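4-hydroxybutyrate CoA-transferase (Porphyromonas gingivalis, PDB 3EH7) probably transfers coenzyme A between acyl-CoA thioesters and small carboxylic acids such as acetate or 4-hydroxybutyrate. Local coordinates at residues A[126-131]-A[135-140]. Numbering follows the deposited sequence.
Sequences QLSMPD and YCSFGV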
ATOM      1  N   GLN A 126       0.531  24.239  19.894  1.00 18.55           N
ATOM      2  CA  GLN A 126      -0.524  25.136  20.305  1.00 18.98           C
ATOM      3  C   GLN A 126      -1.674  24.368  20.996  1.00 18.89           C
ATOM      4  O   GLN A 126      -2.103  23.320  20.531  1.00 18.85           O
ATOM      5  CB  GLN A 126      -1.028  25.971  19.137  1.00 18.60           C
ATOM      6  CG  GLN A 126      -1.942  27.060  19.612  1.00 18.73           C
ATOM      7  CD  GLN A 126      -2.617  27.840  18.521  1.00 19.29           C
ATOM      8  OE1 GLN A 126      -3.498  28.638  18.816  1.00 20.51           O
ATOM      9  NE2 GLN A 126      -2.201  27.643  17.262  1.00 17.62           N
ATOM     10  N   LEU A 127      -2.138  24.912  22.120  1.00 19.77           N
ATOM     11  CA  LEU A 127      -3.132  24.254  22.961  1.00 19.68           C
ATOM     12  C   LEU A 127      -4.237  25.200  23.403  1.00 19.74           C
ATOM     13  O   LEU A 127      -4.065  26.424  23.439  1.00 19.71           O
ATOM     14  CB  LEU A 127      -2.458  23.665  24.203  1.00 20.19           C
ATOM     15  CG  LEU A 127      -1.261  22.713  24.052  1.00 19.78           C
ATOM     16  CD1 LEU A 127      -0.529  22.599  25.404  1.00 18.83           C
ATOM     17  CD2 LEU A 127      -1.675  21.324  23.531  1.00 16.86           C
ATOM     18  N   SER A 128      -5.368  24.615  23.771  1.00 20.30           N
ATOM     19  CA  SER A 128      -6.436  25.351  24.406  1.00 21.41           C
ATOM     20  C   SER A 128      -6.082  25.563  25.853  1.00 22.59           C
ATOM     21  O   SER A 128      -5.176  24.927  26.389  1.00 22.83           O
ATOM     22  CB  SER A 128      -7.753  24.582  24.339  1.00 21.65           C
ATOM     23  OG  SER A 128      -7.722  23.480  25.243  1.00 22.05           O
HETATM   24  N   MSE A 129      -6.833  26.454  26.495  1.00 23.68           N
HETATM   25  CA  MSE A 129      -6.702  26.707  27.920  1.00 24.19           C
HETATM   26  C   MSE A 129      -6.937  25.398  28.679  1.00 24.16           C
HETATM   27  O   MSE A 129      -7.742  24.610  28.246  1.00 23.35           O
HETATM   28  CB  MSE A 129      -7.765  27.726  28.348  1.00 24.28           C
HETATM   29  CG  MSE A 129      -7.473  29.118  27.886  1.00 27.14           C
HETATM   30 SE   MSE A 129      -5.975  29.858  28.871  0.80 28.95          SE
HETATM   31  CE  MSE A 129      -6.803  30.270  30.599  1.00 27.32           C
ATOM     32  N   PRO A 130      -6.235  25.179  29.809  1.00 25.03           N
ATOM     33  CA  PRO A 130      -6.485  23.986  30.597  1.00 25.72           C
ATOM     34  C   PRO A 130      -7.871  23.975  31.210  1.00 26.58           C
ATOM     35  O   PRO A 130      -8.412  25.016  31.617  1.00 26.57           O
ATOM     36  CB  PRO A 130      -5.447  24.074  31.716  1.00 25.48           C
ATOM     37  CG  PRO A 130      -5.246  25.501  31.896  1.00 25.89           C
ATOM     38  CD  PRO A 130      -5.256  26.050  30.482  1.00 25.25           C
ATOM     39  N   ASP A 131      -8.434  22.787  31.279  1.00 27.83           N
ATOM     40  CA  ASP A 131      -9.656  22.593  32.002  1.00 28.89           C
ATOM     41  C   ASP A 131      -9.323  22.565  33.499  1.00 29.55           C
ATOM     42  O   ASP A 131      -8.183  22.823  33.919  1.00 29.08           O
ATOM     43  CB  ASP A 131     -10.377  21.322  31.512  1.00 29.33           C
ATOM     44  CG  ASP A 131      -9.628  20.042  31.862  1.00 30.02           C
ATOM     45  OD1 ASP A 131      -8.915  20.013  32.889  1.00 32.06           O
ATOM     46  OD2 ASP A 131      -9.760  19.072  31.097  1.00 32.63           O
ATOM     47  N   TYR A 135      -5.926  19.634  32.147  1.00 20.14           N
ATOM     48  CA  TYR A 135      -5.740  19.145  30.795  1.00 20.08           C
ATOM     49  C   TYR A 135      -6.008  20.212  29.735  1.00 19.65           C
ATOM     50  O   TYR A 135      -7.030  20.894  29.775  1.00 20.31           O
ATOM     51  CB  TYR A 135      -6.628  17.921  30.545  1.00 19.98           C
ATOM     52  CG  TYR A 135      -6.121  16.651  31.187  1.00 20.26           C
ATOM     53  CD1 TYR A 135      -5.232  15.848  30.523  1.00 21.26           C
ATOM     54  CD2 TYR A 135      -6.525  16.273  32.461  1.00 20.22           C
ATOM     55  CE1 TYR A 135      -4.746  14.717  31.098  1.00 21.75           C
ATOM     56  CE2 TYR A 135      -6.044  15.128  33.050  1.00 20.00           C
ATOM     57  CZ  TYR A 135      -5.175  14.350  32.363  1.00 20.77           C
ATOM     58  OH  TYR A 135      -4.683  13.190  32.907  1.00 23.83           O
ATOM     59  N   CYS A 136      -5.056  20.366  28.818  1.00 19.51           N
ATOM     60  CA  CYS A 136      -5.217  21.206  27.629  1.00 19.63           C
ATOM     61  C   CYS A 136      -5.540  20.324  26.463  1.00 19.80           C
ATOM     62  O   CYS A 136      -5.010  19.218  26.356  1.00 19.35           O
ATOM     63  CB  CYS A 136      -3.920  21.889  27.276  1.00 19.12           C
ATOM     64  SG  CYS A 136      -3.335  23.005  28.527  1.00 21.70           S
ATOM     65  N   SER A 137      -6.363  20.840  25.565  1.00 19.93           N
ATOM     66  CA  SER A 137      -6.622  20.202  24.290  1.00 20.34           C
ATOM     67  C   SER A 137      -5.621  20.653  23.203  1.00 20.63           C
ATOM     68  O   SER A 137      -5.132  21.769  23.205  1.00 20.09           O
ATOM     69  CB  SER A 137      -8.057  20.512  23.854  1.00 21.21           C
ATOM     70  OG  SER A 137      -8.324  20.103  22.537  1.00 22.30           O
ATOM     71  N   PHE A 138      -5.334  19.762  22.258  1.00 21.32           N
ATOM     72  CA  PHE A 138      -4.541  20.126  21.082  1.00 20.77           C
ATOM     73  C   PHE A 138      -5.394  20.895  20.064  1.00 21.16           C
ATOM     74  O   PHE A 138      -4.920  21.237  18.986  1.00 21.14           O
ATOM     75  CB  PHE A 138      -3.887  18.882  20.464  1.00 20.80           C
ATOM     76  CG  PHE A 138      -2.781  18.299  21.303  1.00 20.32           C
ATOM     77  CD1 PHE A 138      -3.060  17.358  22.292  1.00 19.38           C
ATOM     78  CD2 PHE A 138      -1.453  18.702  21.113  1.00 20.10           C
ATOM     79  CE1 PHE A 138      -2.047  16.831  23.098  1.00 20.40           C
ATOM     80  CE2 PHE A 138      -0.416  18.165  21.915  1.00 21.17           C
ATOM     81  CZ  PHE A 138      -0.722  17.210  22.906  1.00 19.41           C
ATOM     82  N   GLY A 139      -6.635  21.225  20.429  1.00 21.24           N
ATOM     83  CA  GLY A 139      -7.531  21.968  19.536  1.00 20.85           C
ATOM     84  C   GLY A 139      -7.635  21.320  18.146  1.00 20.76           C
ATOM     85  O   GLY A 139      -7.914  20.128  18.020  1.00 20.42           O
ATOM     86  N   VAL A 140      -7.363  22.120  17.125  1.00 20.08           N
ATOM     87  CA  VAL A 140      -7.529  21.748  15.733  1.00 20.88           C
ATOM     88  C   VAL A 140      -6.374  20.897  15.152  1.00 21.10           C
ATOM     89  O   VAL A 140      -6.450  20.506  14.007  1.00 21.74           O
ATOM     90  CB  VAL A 140      -7.698  23.035  14.818  1.00 21.15           C
ATOM     91  CG1 VAL A 140      -8.929  23.841  15.213  1.00 21.52           C
ATOM     92  CG2 VAL A 140      -6.462  23.923  14.874  1.00 19.62           C
TER
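Ser128 and Ser137 face each other across a roughly antiparallel, hairpin-like return, made where the chain leaves strand 122-127 of the parallel N-terminal sheet, loops round and returns as strand 135-137, which then pairs with strand 171-173. The serines hold the middle. Ser128 N gives a hydrogen bond to Ser137 O (2.9 Å), while Ser137 N is taken not by a backbone carbonyl but by Ser128 OG at 3.0 Å; with chi1 at 73°, that hydroxyl sits over its own backbone, where it also donates to Met129 O. Asp131 closes the turn end in the same mixed fashion. Its N binds Tyr135 O (2.8 Å), and its OD1 receives Tyr135 N at 3.1 Å from well above the carboxylate plane. Between these pairs Cys136 packs against the loop, its CB 3.4 Å from Ser128 O and its SG 4.0 Å from Pro130 CB, with Ile159 of the neighbouring strand also touching Cys136 and Pro130. Ser137 OG accepts from Gly139 N, forming an ST turn, and also binds Val166 N. Leu127 and Phe138 point the same way, and Leu127 CD2 rests over one ring face, 3.8 Å from the Phe138 centroid.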